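PDB 5NTH: putative aminopeptidase, which probably acts as a manganese-dependent M17 metalloaminopeptidase, removing amino acids from the N termini of peptides. Local coordinates for residues 275-286 and 347-358; 97-105 and 119-130. One frame throughout, in Å; residues are numbered along the deposited sequence.

Interaction 1 (275-286 and 347-358); sequences HLVTLRYRNPNA and SHIANISVTLCL
Thr278 and Thr355 meet through their hydroxyls, OG1 to OG1 at 2.6 Å, in a hydrogen bond whose direction the heavy atoms leave open. Both side chains turn OG1 anti to the carbonyl carbon (chi1 -67° and -65°), which brings the two oxygens together on one face of an antiparallel ladder. The ladder joins strands 275-282 and 351-358 of the catalytic domain's mixed sheet, their directions 165° apart; hydrogen-bonded pairs (Val277-Leu356, Leu279-Val354) alternate with non-hydrogen-bonded ones such as the threonines. On the threonine face, which helix 391-404 covers through Tyr401, Leu276 CD2 lies 3.8 Å from Cys357 SG. Farther along, Asn351 OD1 sits near the edge of the Arg280 guanidinium, 2.8 Å from Arg280 NH2 but poorly angled for a hydrogen bond. The same oxygen stands 3.7 Å over the centre of the Arg282 guanidinium face, while Asn351 ND2 is hydrogen-bonded to Asn292 OD1. On the other face, shared with His275 and Tyr281, Val277 CG2 reaches Leu358 CD1 at 3.7 Å and Leu279 CB packs on Val354 CG1. Past the strand, Asn283 ND2 donates to Ile349 O (3.2 Å), while OD1 accepts from Asn285 N in an Asx turn. Polar pairs thus gather on the threonine face beside one apolar contact, whereas side chains across the other meet through carbons; the arginine charges probably polarise the Asn351 carbonyl.

Interaction 2 (97-105 and 119-130); sequences TEVMVTALP and SMSEAVAAACGS
Ser119 packs against Leu104 and Pro105 where helix 117-127 returns across the sheet of the N-terminal, macro-like alpha/beta domain. The helix segment 119-127 runs nearly antiparallel to strand 97-103, at 163° with axes 9.5 Å apart, as expected for a helix laid on a sheet face. Ser119 CB touches Leu104 CD2 at 3.7 Å, and Ser119 OG lies 3.2 Å from Pro105 CD. Met120 shares the same leucine methyl through CG, while its side chain also touches Val141 of strand 137-142. One turn on, Ala123 sets CB against Thr102 CG2 at 3.8 Å; Thr102 OG1 is hydrogen-bonded to Thr83 OG1. The extended Met100 chain, with CG anti to the backbone N (chi1 164°), carries Met100 CE to 3.3 Å from Ala123 O and to 4.0 Å from Ala126 CB. Ala127 then meets the sulfur, CB to Met100 SD at 4.1 Å. Farther along, Ser130 ends the contact with a polar link: Ser130 OG donates to Glu98 OE1 at 2.8 Å, on the syn lone pair of that carboxylate oxygen.

Overall arrangement
From the N terminus, interaction 2 comes first: strand 97-103 leads through a 13-residue connection to its helix, closing a short local loop in the N-terminal domain. The chain then passes through strands 137-142 and 181-185 of the same sheet before entering the catalytic domain. There interaction 1 closes a larger loop, with 60 residues between its segments, including strand 291-300 and helix 323-341. The loops follow in series, neither nested nor crossed. The centres of interactions 1 and 2 lie 38 Å apart on opposite sides of the chain's centre, and the nearest atoms of interactions 1 and 2 are about 23 Å apart. Interaction 2 joins helix to sheet; interaction 1 joins neighbouring strands, its Cys357 side chain about 11 Å from a bound manganese ion.

Interaction 1 (275-286 and 347-358)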
ATOM      1  N   HIS A 275      -2.063  22.728  27.743  1.00 32.33           N
ATOM      2  CA  HIS A 275      -2.370  24.050  28.287  1.00 31.87           C
ATOM      3  C   HIS A 275      -3.299  24.789  27.354  1.00 30.91           C
ATOM      4  O   HIS A 275      -3.094  24.795  26.140  1.00 29.32           O
ATOM      5  CB  HIS A 275      -1.152  24.980  28.376  1.00 32.06           C
ATOM      6  CG  HIS A 275      -0.008  24.472  29.188  1.00 32.37           C
ATOM      7  ND1 HIS A 275       0.748  23.384  28.814  1.00 32.05           N
ATOM      8  CD2 HIS A 275       0.583  24.979  30.299  1.00 32.93           C
ATOM      9  CE1 HIS A 275       1.719  23.208  29.695  1.00 32.86           C
ATOM     10  NE2 HIS A 275       1.647  24.167  30.601  1.00 32.30           N
ATOM     11  N   LEU A 276      -4.281  25.465  27.936  1.00 30.26           N
ATOM     12  CA  LEU A 276      -4.865  26.612  27.273  1.00 30.49           C
ATOM     13  C   LEU A 276      -4.218  27.845  27.867  1.00 29.84           C
ATOM     14  O   LEU A 276      -4.262  28.073  29.068  1.00 29.70           O
ATOM     15  CB  LEU A 276      -6.380  26.642  27.405  1.00 30.82           C
ATOM     16  CG  LEU A 276      -7.091  25.756  26.380  1.00 31.32           C
ATOM     17  CD1 LEU A 276      -8.542  25.652  26.751  1.00 32.06           C
ATOM     18  CD2 LEU A 276      -6.996  26.312  24.971  1.00 32.21           C
ATOM     19  N   VAL A 277      -3.570  28.615  27.016  1.00 29.55           N
ATOM     20  CA  VAL A 277      -2.893  29.800  27.457  1.00 29.88           C
ATOM     21  C   VAL A 277      -3.501  30.939  26.662  1.00 30.74           C
ATOM     22  O   VAL A 277      -3.535  30.876  25.423  1.00 29.23           O
ATOM     23  CB  VAL A 277      -1.393  29.729  27.168  1.00 30.23           C
ATOM     24  CG1 VAL A 277      -0.686  30.951  27.747  1.00 30.79           C
ATOM     25  CG2 VAL A 277      -0.801  28.442  27.717  1.00 30.06           C
ATOM     26  N   THR A 278      -3.982  31.960  27.379  1.00 31.14           N
ATOM     27  CA  THR A 278      -4.576  33.116  26.756  1.00 32.13           C
ATOM     28  C   THR A 278      -3.958  34.385  27.312  1.00 34.82           C
ATOM     29  O   THR A 278      -3.887  34.571  28.529  1.00 35.71           O
ATOM     30  CB  THR A 278      -6.077  33.186  26.970  1.00 31.98           C
ATOM     31  OG1 THR A 278      -6.710  32.106  26.279  1.00 31.64           O
ATOM     32  CG2 THR A 278      -6.620  34.531  26.430  1.00 32.40           C
ATOM     33  N   LEU A 279      -3.523  35.251  26.394  1.00 36.50           N
ATOM     34  CA  LEU A 279      -3.016  36.579  26.705  1.00 37.22           C
ATOM     35  C   LEU A 279      -4.032  37.550  26.176  1.00 37.24           C
ATOM     36  O   LEU A 279      -4.583  37.332  25.093  1.00 37.19           O
ATOM     37  CB  LEU A 279      -1.675  36.837  26.013  1.00 38.17           C
ATOM     38  CG  LEU A 279      -0.455  36.258  26.725  1.00 39.29           C
ATOM     39  CD1 LEU A 279      -0.484  34.742  26.727  1.00 39.28           C
ATOM     40  CD2 LEU A 279       0.843  36.762  26.109  1.00 39.16           C
ATOM     41  N   ARG A 280      -4.273  38.622  26.925  1.00 38.34           N
ATOM     42  CA  ARG A 280      -5.227  39.652  26.496  1.00 39.92           C
ATOM     43  C   ARG A 280      -4.867  41.054  27.009  1.00 36.47           C
ATOM     44  O   ARG A 280      -4.439  41.215  28.157  1.00 34.56           O
ATOM     45  CB  ARG A 280      -6.632  39.279  26.941  1.00 43.94           C
ATOM     46  CG  ARG A 280      -6.752  39.107  28.456  1.00 49.13           C
ATOM     47  CD  ARG A 280      -8.193  39.158  28.945  1.00 56.34           C
ATOM     48  NE  ARG A 280      -8.958  40.277  28.336  1.00 63.19           N
ATOM     49  CZ  ARG A 280      -9.296  41.436  28.908  1.00 62.72           C
ATOM     50  NH1 ARG A 280      -8.959  41.721  30.162  1.00 67.01           N
ATOM     51  NH2 ARG A 280      -9.991  42.320  28.201  1.00 63.60           N
ATOM     52  N   TYR A 281      -5.069  42.044  26.140  1.00 34.50           N
ATOM     53  CA  TYR A 281      -4.831  43.460  26.434  1.00 33.76           C
ATOM     54  C   TYR A 281      -6.108  44.232  26.191  1.00 34.16           C
ATOM     55  O   TYR A 281      -6.736  44.049  25.133  1.00 32.73           O
ATOM     56  CB  TYR A 281      -3.759  44.021  25.508  1.00 32.91           C
ATOM     57  CG  TYR A 281      -3.174  45.378  25.873  1.00 32.36           C
ATOM     58  CD1 TYR A 281      -2.609  45.616  27.122  1.00 32.68           C
ATOM     59  CD2 TYR A 281      -3.108  46.398  24.928  1.00 32.61           C
ATOM     60  CE1 TYR A 281      -2.021  46.860  27.429  1.00 33.48           C
ATOM     61  CE2 TYR A 281      -2.535  47.647  25.209  1.00 33.03           C
ATOM     62  CZ  TYR A 281      -1.991  47.889  26.468  1.00 33.33           C
ATOM     63  OH  TYR A 281      -1.418  49.130  26.747  1.00 31.49           O
ATOM     64  N   ARG A 282      -6.497  45.044  27.190  1.00 35.31           N
ATOM     65  CA  ARG A 282      -7.411  46.166  26.985  1.00 37.38           C
ATOM     66  C   ARG A 282      -6.587  47.373  26.577  1.00 36.22           C
ATOM     67  O   ARG A 282      -5.647  47.781  27.282  1.00 36.54           O
ATOM     68  CB  ARG A 282      -8.234  46.524  28.224  1.00 40.36           C
ATOM     69  CG  ARG A 282      -9.267  47.678  27.991  1.00 44.78           C
ATOM     70  CD  ARG A 282     -10.231  47.899  29.168  1.00 47.46           C
ATOM     71  NE  ARG A 282     -10.484  46.580  29.775  1.00 52.43           N
ATOM     72  CZ  ARG A 282     -11.607  45.846  29.714  1.00 53.09           C
ATOM     73  NH1 ARG A 282     -11.596  44.634  30.287  1.00 51.64           N
ATOM     74  NH2 ARG A 282     -12.732  46.294  29.132  1.00 51.55           N
ATOM     75  N   ASN A 283      -6.965  47.949  25.440  1.00 34.96           N
ATOM     76  CA  ASN A 283      -6.296  49.112  24.893  1.00 34.20           C
ATOM     77  C   ASN A 283      -6.773  50.352  25.660  1.00 34.90           C
ATOM     78  O   ASN A 283      -7.976  50.674  25.637  1.00 34.49           O
ATOM     79  CB  ASN A 283      -6.597  49.224  23.397  1.00 32.91           C
ATOM     80  CG  ASN A 283      -5.830  50.336  22.730  1.00 32.28           C
ATOM     81  OD1 ASN A 283      -5.062  51.058  23.377  1.00 31.70           O
ATOM     82  ND2 ASN A 283      -6.032  50.487  21.424  1.00 31.70           N
ATOM     83  N   PRO A 284      -5.841  51.052  26.341  1.00 34.83           N
ATOM     84  CA  PRO A 284      -6.288  52.242  27.056  1.00 34.75           C
ATOM     85  C   PRO A 284      -6.711  53.369  26.138  1.00 35.17           C
ATOM     86  O   PRO A 284      -7.535  54.167  26.558  1.00 37.85           O
ATOM     87  CB  PRO A 284      -5.064  52.673  27.877  1.00 35.18           C
ATOM     88  CG  PRO A 284      -4.027  51.606  27.705  1.00 35.29           C
ATOM     89  CD  PRO A 284      -4.385  50.849  26.459  1.00 35.11           C
ATOM     90  N   ASN A 285      -6.171  53.441  24.915  1.00 34.71           N
ATOM     91  CA  ASN A 285      -6.529  54.508  23.955  1.00 34.29           C
ATOM     92  C   ASN A 285      -7.574  54.089  22.922  1.00 33.69           C
ATOM     93  O   ASN A 285      -7.605  54.595  21.802  1.00 33.89           O
ATOM     94  CB  ASN A 285      -5.286  55.026  23.228  1.00 34.79           C
ATOM     95  CG  ASN A 285      -4.128  55.275  24.162  1.00 35.57           C
ATOM     96  OD1 ASN A 285      -3.083  54.645  24.029  1.00 36.35           O
ATOM     97  ND2 ASN A 285      -4.312  56.175  25.132  1.00 35.47           N
ATOM     98  N   ALA A 286      -8.441  53.174  23.301  1.00 33.35           N
ATOM     99  CA  ALA A 286      -9.482  52.725  22.412  1.00 34.11           C
ATOM    100  C   ALA A 286     -10.500  53.836  22.169  1.00 35.08           C
ATOM    101  O   ALA A 286     -10.967  54.446  23.134  1.00 35.17           O
ATOM    102  CB  ALA A 286     -10.184  51.521  23.013  1.00 34.25           C
ATOM    103  N   SER A 347      -6.376  52.189  17.263  1.00 30.06           N
ATOM    104  CA  SER A 347      -7.390  52.893  18.090  1.00 29.55           C
ATOM    105  C   SER A 347      -8.793  52.260  18.035  1.00 28.67           C
ATOM    106  O   SER A 347      -9.548  52.309  18.989  1.00 27.92           O
ATOM    107  CB  SER A 347      -7.458  54.384  17.707  1.00 29.06           C
ATOM    108  OG  SER A 347      -7.840  54.551  16.349  1.00 29.00           O
ATOM    109  N   HIS A 348      -9.081  51.622  16.913  1.00 28.59           N
ATOM    110  CA  HIS A 348     -10.359  50.978  16.613  1.00 29.53           C
ATOM    111  C   HIS A 348     -10.406  49.536  17.197  1.00 30.08           C
ATOM    112  O   HIS A 348     -11.239  48.717  16.780  1.00 30.86           O
ATOM    113  CB  HIS A 348     -10.540  50.939  15.085  1.00 29.70           C
ATOM    114  CG  HIS A 348      -9.416  50.225  14.395  1.00 30.82           C
ATOM    115  ND1 HIS A 348      -8.173  50.800  14.203  1.00 30.84           N
ATOM    116  CD2 HIS A 348      -9.306  48.946  13.965  1.00 31.37           C
ATOM    117  CE1 HIS A 348      -7.361  49.921  13.649  1.00 30.34           C
ATOM    118  NE2 HIS A 348      -8.027  48.792  13.481  1.00 31.13           N
ATOM    119  N   ILE A 349      -9.523  49.221  18.147  1.00 28.98           N
ATOM    120  CA  ILE A 349      -9.532  47.932  18.792  1.00 28.93           C
ATOM    121  C   ILE A 349      -9.541  48.161  20.293  1.00 28.79           C
ATOM    122  O   ILE A 349      -8.650  48.820  20.823  1.00 28.72           O
ATOM    123  CB  ILE A 349      -8.314  47.078  18.325  1.00 29.22           C
ATOM    124  CG1 ILE A 349      -8.486  46.731  16.824  1.00 28.98           C
ATOM    125  CG2 ILE A 349      -8.165  45.799  19.176  1.00 29.01           C
ATOM    126  CD1 ILE A 349      -7.403  45.859  16.241  1.00 29.05           C
ATOM    127  N   ALA A 350     -10.544  47.598  20.959  1.00 28.57           N
ATOM    128  CA  ALA A 350     -10.735  47.775  22.405  1.00 29.14           C
ATOM    129  C   ALA A 350     -10.059  46.686  23.208  1.00 30.15           C
ATOM    130  O   ALA A 350      -9.273  46.980  24.098  1.00 31.32           O
ATOM    131  CB  ALA A 350     -12.222  47.806  22.736  1.00 29.19           C
ATOM    132  N   ASN A 351     -10.408  45.430  22.913  1.00 30.03           N
ATOM    133  CA  ASN A 351      -9.766  44.266  23.524  1.00 29.71           C
ATOM    134  C   ASN A 351      -9.207  43.293  22.535  1.00 29.19           C
ATOM    135  O   ASN A 351      -9.907  42.910  21.601  1.00 28.37           O
ATOM    136  CB  ASN A 351     -10.774  43.490  24.328  1.00 30.65           C
ATOM    137  CG  ASN A 351     -11.242  44.258  25.512  1.00 30.95           C
ATOM    138  OD1 ASN A 351     -10.493  44.418  26.481  1.00 31.15           O
ATOM    139  ND2 ASN A 351     -12.473  44.761  25.445  1.00 30.50           N
ATOM    140  N   ILE A 352      -7.959  42.872  22.754  1.00 28.97           N
ATOM    141  CA  ILE A 352      -7.394  41.785  21.961  1.00 28.73           C
ATOM    142  C   ILE A 352      -6.954  40.646  22.854  1.00 28.43           C
ATOM    143  O   ILE A 352      -6.402  40.849  23.931  1.00 28.37           O
ATOM    144  CB  ILE A 352      -6.267  42.248  21.025  1.00 28.50           C
ATOM    145  CG1 ILE A 352      -5.888  41.117  20.055  1.00 28.33           C
ATOM    146  CG2 ILE A 352      -5.065  42.745  21.806  1.00 28.78           C
ATOM    147  CD1 ILE A 352      -5.162  41.597  18.812  1.00 28.41           C
ATOM    148  N   SER A 353      -7.205  39.440  22.368  1.00 28.61           N
ATOM    149  CA  SER A 353      -7.051  38.209  23.138  1.00 28.21           C
ATOM    150  C   SER A 353      -6.332  37.238  22.233  1.00 27.56           C
ATOM    151  O   SER A 353      -6.581  37.206  21.034  1.00 27.44           O
ATOM    152  CB  SER A 353      -8.454  37.736  23.458  1.00 28.83           C
ATOM    153  OG  SER A 353      -8.523  36.393  23.826  1.00 30.85           O
ATOM    154  N   VAL A 354      -5.399  36.477  22.759  1.00 27.61           N
ATOM    155  CA  VAL A 354      -4.841  35.370  21.957  1.00 27.76           C
ATOM    156  C   VAL A 354      -4.835  34.125  22.802  1.00 26.77           C
ATOM    157  O   VAL A 354      -4.360  34.164  23.930  1.00 26.73           O
ATOM    158  CB  VAL A 354      -3.437  35.649  21.353  1.00 28.28           C
ATOM    159  CG1 VAL A 354      -2.403  36.048  22.409  1.00 28.27           C
ATOM    160  CG2 VAL A 354      -2.963  34.439  20.545  1.00 28.83           C
ATOM    161  N   THR A 355      -5.385  33.042  22.248  1.00 25.84           N
ATOM    162  CA  THR A 355      -5.496  31.775  22.954  1.00 25.33           C
ATOM    163  C   THR A 355      -4.642  30.699  22.262  1.00 25.14           C
ATOM    164  O   THR A 355      -4.840  30.361  21.101  1.00 24.41           O
ATOM    165  CB  THR A 355      -6.966  31.342  23.078  1.00 25.04           C
ATOM    166  OG1 THR A 355      -7.662  32.287  23.897  1.00 24.92           O
ATOM    167  CG2 THR A 355      -7.080  29.969  23.733  1.00 24.92           C
ATOM    168  N   LEU A 356      -3.693  30.167  23.002  1.00 25.52           N
ATOM    169  CA  LEU A 356      -2.853  29.103  22.499  1.00 26.07           C
ATOM    170  C   LEU A 356      -3.358  27.767  22.952  1.00 25.59           C
ATOM    171  O   LEU A 356      -3.412  27.496  24.158  1.00 24.71           O
ATOM    172  CB  LEU A 356      -1.435  29.297  22.988  1.00 26.63           C
ATOM    173  CG  LEU A 356      -0.951  30.692  22.651  1.00 27.54           C
ATOM    174  CD1 LEU A 356       0.422  30.911  23.265  1.00 28.38           C
ATOM    175  CD2 LEU A 356      -0.919  30.869  21.139  1.00 28.14           C
ATOM    176  N   CYS A 357      -3.710  26.925  21.985  1.00 25.75           N
ATOM    177  CA  CYS A 357      -4.182  25.585  22.314  1.00 26.78           C
ATOM    178  C   CYS A 357      -3.034  24.606  22.313  1.00 26.67           C
ATOM    179  O   CYS A 357      -2.758  24.015  21.286  1.00 26.67           O
ATOM    180  CB  CYS A 357      -5.231  25.146  21.321  1.00 27.43           C
ATOM    181  SG  CYS A 357      -6.577  26.326  21.164  1.00 29.40           S
ATOM    182  N   LEU A 358      -2.392  24.420  23.466  1.00 27.32           N
ATOM    183  CA  LEU A 358      -1.124  23.684  23.552  1.00 28.50           C
ATOM    184  C   LEU A 358      -1.287  22.245  23.942  1.00 28.87           C
ATOM    185  O   LEU A 358      -2.012  21.976  24.889  1.00 28.07           O
ATOM    186  CB  LEU A 358      -0.199  24.318  24.581  1.00 29.25           C
ATOM    187  CG  LEU A 358       0.073  25.790  24.340  1.00 29.98           C
ATOM    188  CD1 LEU A 358       1.089  26.279  25.344  1.00 30.44           C
ATOM    189  CD2 LEU A 358       0.579  26.025  22.926  1.00 30.78           C
TER

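Interaction 2 (97-105 and 119-130)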
ATOM      1  N   THR A  97      32.762  44.907  -3.925  1.00 34.07           N
ATOM      2  CA  THR A  97      31.460  44.768  -3.281  1.00 34.17           C
ATOM      3  C   THR A  97      30.673  43.773  -4.120  1.00 34.47           C
ATOM      4  O   THR A  97      30.796  43.776  -5.352  1.00 36.75           O
ATOM      5  CB  THR A  97      30.733  46.134  -3.249  1.00 34.26           C
ATOM      6  OG1 THR A  97      31.476  47.055  -2.454  1.00 34.85           O
ATOM      7  CG2 THR A  97      29.312  46.051  -2.674  1.00 34.20           C
ATOM      8  N   GLU A  98      29.884  42.913  -3.492  1.00 32.98           N
ATOM      9  CA  GLU A  98      29.077  41.993  -4.280  1.00 33.76           C
ATOM     10  C   GLU A  98      27.714  42.640  -4.516  1.00 32.88           C
ATOM     11  O   GLU A  98      27.003  43.021  -3.573  1.00 31.30           O
ATOM     12  CB  GLU A  98      28.945  40.623  -3.602  1.00 36.11           C
ATOM     13  CG  GLU A  98      28.315  39.539  -4.482  1.00 37.78           C
ATOM     14  CD  GLU A  98      28.419  38.140  -3.878  1.00 38.81           C
ATOM     15  OE1 GLU A  98      27.519  37.778  -3.114  1.00 36.55           O
ATOM     16  OE2 GLU A  98      29.391  37.392  -4.182  1.00 41.44           O
ATOM     17  N   VAL A  99      27.369  42.764  -5.789  1.00 31.34           N
ATOM     18  CA  VAL A  99      26.080  43.286  -6.189  1.00 31.00           C
ATOM     19  C   VAL A  99      25.267  42.245  -6.953  1.00 32.30           C
ATOM     20  O   VAL A  99      25.701  41.731  -8.008  1.00 32.00           O
ATOM     21  CB  VAL A  99      26.228  44.518  -7.082  1.00 29.65           C
ATOM     22  CG1 VAL A  99      24.872  45.192  -7.278  1.00 29.18           C
ATOM     23  CG2 VAL A  99      27.202  45.485  -6.446  1.00 29.30           C
ATOM     24  N   MET A 100      24.070  41.971  -6.440  1.00 33.10           N
ATOM     25  CA  MET A 100      23.149  41.076  -7.107  1.00 35.45           C
ATOM     26  C   MET A 100      21.913  41.893  -7.489  1.00 32.39           C
ATOM     27  O   MET A 100      21.432  42.730  -6.732  1.00 30.83           O
ATOM     28  CB  MET A 100      22.879  39.843  -6.217  1.00 41.72           C
ATOM     29  CG  MET A 100      21.650  39.017  -6.600  1.00 49.24           C
ATOM     30  SD  MET A 100      21.423  37.391  -5.798  1.00 60.54           S
ATOM     31  CE  MET A 100      19.637  37.157  -5.978  1.00 59.00           C
ATOM     32  N   VAL A 101      21.444  41.662  -8.700  1.00 30.42           N
ATOM     33  CA  VAL A 101      20.396  42.446  -9.287  1.00 30.43           C
ATOM     34  C   VAL A 101      19.305  41.513  -9.779  1.00 31.75           C
ATOM     35  O   VAL A 101      19.563  40.705 -10.690  1.00 31.37           O
ATOM     36  CB  VAL A 101      20.918  43.213 -10.489  1.00 30.39           C
ATOM     37  CG1 VAL A 101      19.770  43.792 -11.328  1.00 30.53           C
ATOM     38  CG2 VAL A 101      21.849  44.318 -10.027  1.00 30.96           C
ATOM     39  N   THR A 102      18.082  41.675  -9.240  1.00 31.49           N
ATOM     40  CA  THR A 102      16.984  40.763  -9.535  1.00 31.08           C
ATOM     41  C   THR A 102      15.717  41.492  -9.942  1.00 29.95           C
ATOM     42  O   THR A 102      15.153  42.275  -9.189  1.00 29.49           O
ATOM     43  CB  THR A 102      16.692  39.807  -8.344  1.00 31.70           C
ATOM     44  OG1 THR A 102      17.871  39.059  -8.021  1.00 33.70           O
ATOM     45  CG2 THR A 102      15.597  38.809  -8.691  1.00 31.18           C
ATOM     46  N   ALA A 103      15.250  41.170 -11.140  1.00 29.22           N
ATOM     47  CA  ALA A 103      13.978  41.649 -11.629  1.00 28.81           C
ATOM     48  C   ALA A 103      12.841  40.739 -11.156  1.00 29.05           C
ATOM     49  O   ALA A 103      12.912  39.501 -11.266  1.00 28.00           O
ATOM     50  CB  ALA A 103      13.998  41.702 -13.133  1.00 28.83           C
ATOM     51  N   LEU A 104      11.791  41.378 -10.643  1.00 29.27           N
ATOM     52  CA  LEU A 104      10.598  40.689 -10.270  1.00 30.02           C
ATOM     53  C   LEU A 104       9.911  40.261 -11.545  1.00 31.91           C
ATOM     54  O   LEU A 104      10.246  40.752 -12.624  1.00 31.39           O
ATOM     55  CB  LEU A 104       9.677  41.575  -9.451  1.00 30.10           C
ATOM     56  CG  LEU A 104      10.274  42.160  -8.153  1.00 30.30           C
ATOM     57  CD1 LEU A 104       9.386  43.279  -7.595  1.00 29.76           C
ATOM     58  CD2 LEU A 104      10.587  41.096  -7.094  1.00 29.72           C
ATOM     59  N   PRO A 105       8.961  39.314 -11.432  1.00 35.74           N
ATOM     60  CA  PRO A 105       8.268  38.830 -12.624  1.00 36.70           C
ATOM     61  C   PRO A 105       7.337  39.851 -13.263  1.00 36.79           C
ATOM     62  O   PRO A 105       6.790  40.765 -12.587  1.00 34.71           O
ATOM     63  CB  PRO A 105       7.472  37.624 -12.104  1.00 36.93           C
ATOM     64  CG  PRO A 105       8.192  37.203 -10.856  1.00 36.51           C
ATOM     65  CD  PRO A 105       8.577  38.510 -10.248  1.00 36.40           C
ATOM     66  N   SER A 119       8.711  36.702  -4.835  1.00 28.76           N
ATOM     67  CA  SER A 119       9.948  36.842  -5.567  1.00 29.29           C
ATOM     68  C   SER A 119      10.996  37.615  -4.762  1.00 28.87           C
ATOM     69  O   SER A 119      12.181  37.322  -4.826  1.00 27.93           O
ATOM     70  CB  SER A 119       9.653  37.513  -6.894  1.00 29.57           C
ATOM     71  OG  SER A 119       8.790  36.679  -7.646  1.00 29.65           O
ATOM     72  N   MET A 120      10.538  38.581  -3.980  1.00 30.35           N
ATOM     73  CA  MET A 120      11.418  39.350  -3.099  1.00 31.35           C
ATOM     74  C   MET A 120      12.088  38.430  -2.110  1.00 29.96           C
ATOM     75  O   MET A 120      13.280  38.508  -1.910  1.00 29.92           O
ATOM     76  CB  MET A 120      10.644  40.411  -2.314  1.00 32.78           C
ATOM     77  CG  MET A 120      10.166  41.590  -3.131  1.00 34.64           C
ATOM     78  SD  MET A 120       9.458  42.936  -2.127  1.00 38.63           S
ATOM     79  CE  MET A 120       9.180  44.119  -3.454  1.00 39.43           C
ATOM     80  N   SER A 121      11.292  37.570  -1.494  1.00 29.30           N
ATOM     81  CA  SER A 121      11.807  36.544  -0.596  1.00 28.41           C
ATOM     82  C   SER A 121      12.784  35.566  -1.283  1.00 28.63           C
ATOM     83  O   SER A 121      13.842  35.265  -0.724  1.00 27.49           O
ATOM     84  CB  SER A 121      10.643  35.820   0.083  1.00 27.29           C
ATOM     85  OG  SER A 121      10.230  36.569   1.218  1.00 26.87           O
ATOM     86  N   GLU A 122      12.451  35.087  -2.477  1.00 29.78           N
ATOM     87  CA  GLU A 122      13.364  34.206  -3.205  1.00 32.19           C
ATOM     88  C   GLU A 122      14.657  34.931  -3.513  1.00 31.54           C
ATOM     89  O   GLU A 122      15.720  34.339  -3.449  1.00 33.73           O
ATOM     90  CB  GLU A 122      12.762  33.666  -4.508  1.00 35.79           C
ATOM     91  CG  GLU A 122      11.691  32.585  -4.317  1.00 40.97           C
ATOM     92  CD  GLU A 122      11.015  32.119  -5.623  1.00 44.33           C
ATOM     93  OE1 GLU A 122      11.433  32.547  -6.733  1.00 46.22           O
ATOM     94  OE2 GLU A 122      10.060  31.310  -5.533  1.00 44.43           O
ATOM     95  N   ALA A 123      14.570  36.212  -3.841  1.00 29.91           N
ATOM     96  CA  ALA A 123      15.738  36.955  -4.251  1.00 28.70           C
ATOM     97  C   ALA A 123      16.629  37.306  -3.062  1.00 28.22           C
ATOM     98  O   ALA A 123      17.875  37.195  -3.150  1.00 28.85           O
ATOM     99  CB  ALA A 123      15.318  38.202  -4.973  1.00 29.40           C
ATOM    100  N   VAL A 124      16.010  37.728  -1.957  1.00 26.42           N
ATOM    101  CA  VAL A 124      16.735  37.937  -0.707  1.00 25.60           C
ATOM    102  C   VAL A 124      17.497  36.670  -0.305  1.00 25.69           C
ATOM    103  O   VAL A 124      18.705  36.705  -0.145  1.00 26.38           O
ATOM    104  CB  VAL A 124      15.806  38.410   0.427  1.00 25.48           C
ATOM    105  CG1 VAL A 124      16.478  38.317   1.791  1.00 25.32           C
ATOM    106  CG2 VAL A 124      15.390  39.852   0.177  1.00 25.94           C
ATOM    107  N   ALA A 125      16.795  35.553  -0.205  1.00 25.28           N
ATOM    108  CA  ALA A 125      17.359  34.312   0.302  1.00 25.11           C
ATOM    109  C   ALA A 125      18.608  33.911  -0.407  1.00 24.46           C
ATOM    110  O   ALA A 125      19.531  33.428   0.219  1.00 23.66           O
ATOM    111  CB  ALA A 125      16.343  33.188   0.166  1.00 25.86           C
ATOM    112  N   ALA A 126      18.598  34.086  -1.720  1.00 24.38           N
ATOM    113  CA  ALA A 126      19.715  33.738  -2.562  1.00 25.02           C
ATOM    114  C   ALA A 126      20.905  34.714  -2.410  1.00 26.34           C
ATOM    115  O   ALA A 126      22.032  34.367  -2.708  1.00 27.86           O
ATOM    116  CB  ALA A 126      19.266  33.678  -4.012  1.00 24.83           C
ATOM    117  N   ALA A 127      20.666  35.933  -1.963  1.00 27.33           N
ATOM    118  CA  ALA A 127      21.744  36.890  -1.729  1.00 27.69           C
ATOM    119  C   ALA A 127      22.393  36.700  -0.371  1.00 28.39           C
ATOM    120  O   ALA A 127      23.566  37.063  -0.172  1.00 29.95           O
ATOM    121  CB  ALA A 127      21.210  38.308  -1.839  1.00 27.95           C
ATOM    122  N   CYS A 128      21.650  36.140   0.577  1.00 27.89           N
ATOM    123  CA  CYS A 128      22.191  35.991   1.921  1.00 28.16           C
ATOM    124  C   CYS A 128      23.237  34.872   1.961  1.00 30.58           C
ATOM    125  O   CYS A 128      24.033  34.809   2.906  1.00 32.11           O
ATOM    126  CB  CYS A 128      21.087  35.735   2.952  1.00 27.03           C
ATOM    127  SG  CYS A 128      19.854  37.042   3.076  1.00 25.34           S
ATOM    128  N   GLY A 129      23.251  33.996   0.955  1.00 31.76           N
ATOM    129  CA  GLY A 129      24.056  32.775   1.040  1.00 33.74           C
ATOM    130  C   GLY A 129      25.565  32.967   1.069  1.00 35.01           C
ATOM    131  O   GLY A 129      26.303  32.057   1.480  1.00 34.95           O
ATOM    132  N   SER A 130      26.003  34.146   0.606  1.00 36.54           N
ATOM    133  CA  SER A 130      27.424  34.504   0.501  1.00 36.89           C
ATOM    134  C   SER A 130      27.837  35.575   1.521  1.00 35.36           C
ATOM    135  O   SER A 130      28.951  36.066   1.474  1.00 35.58           O
ATOM    136  CB  SER A 130      27.716  34.980  -0.929  1.00 36.75           C
ATOM    137  OG  SER A 130      26.635  35.790  -1.367  1.00 39.94           O
TER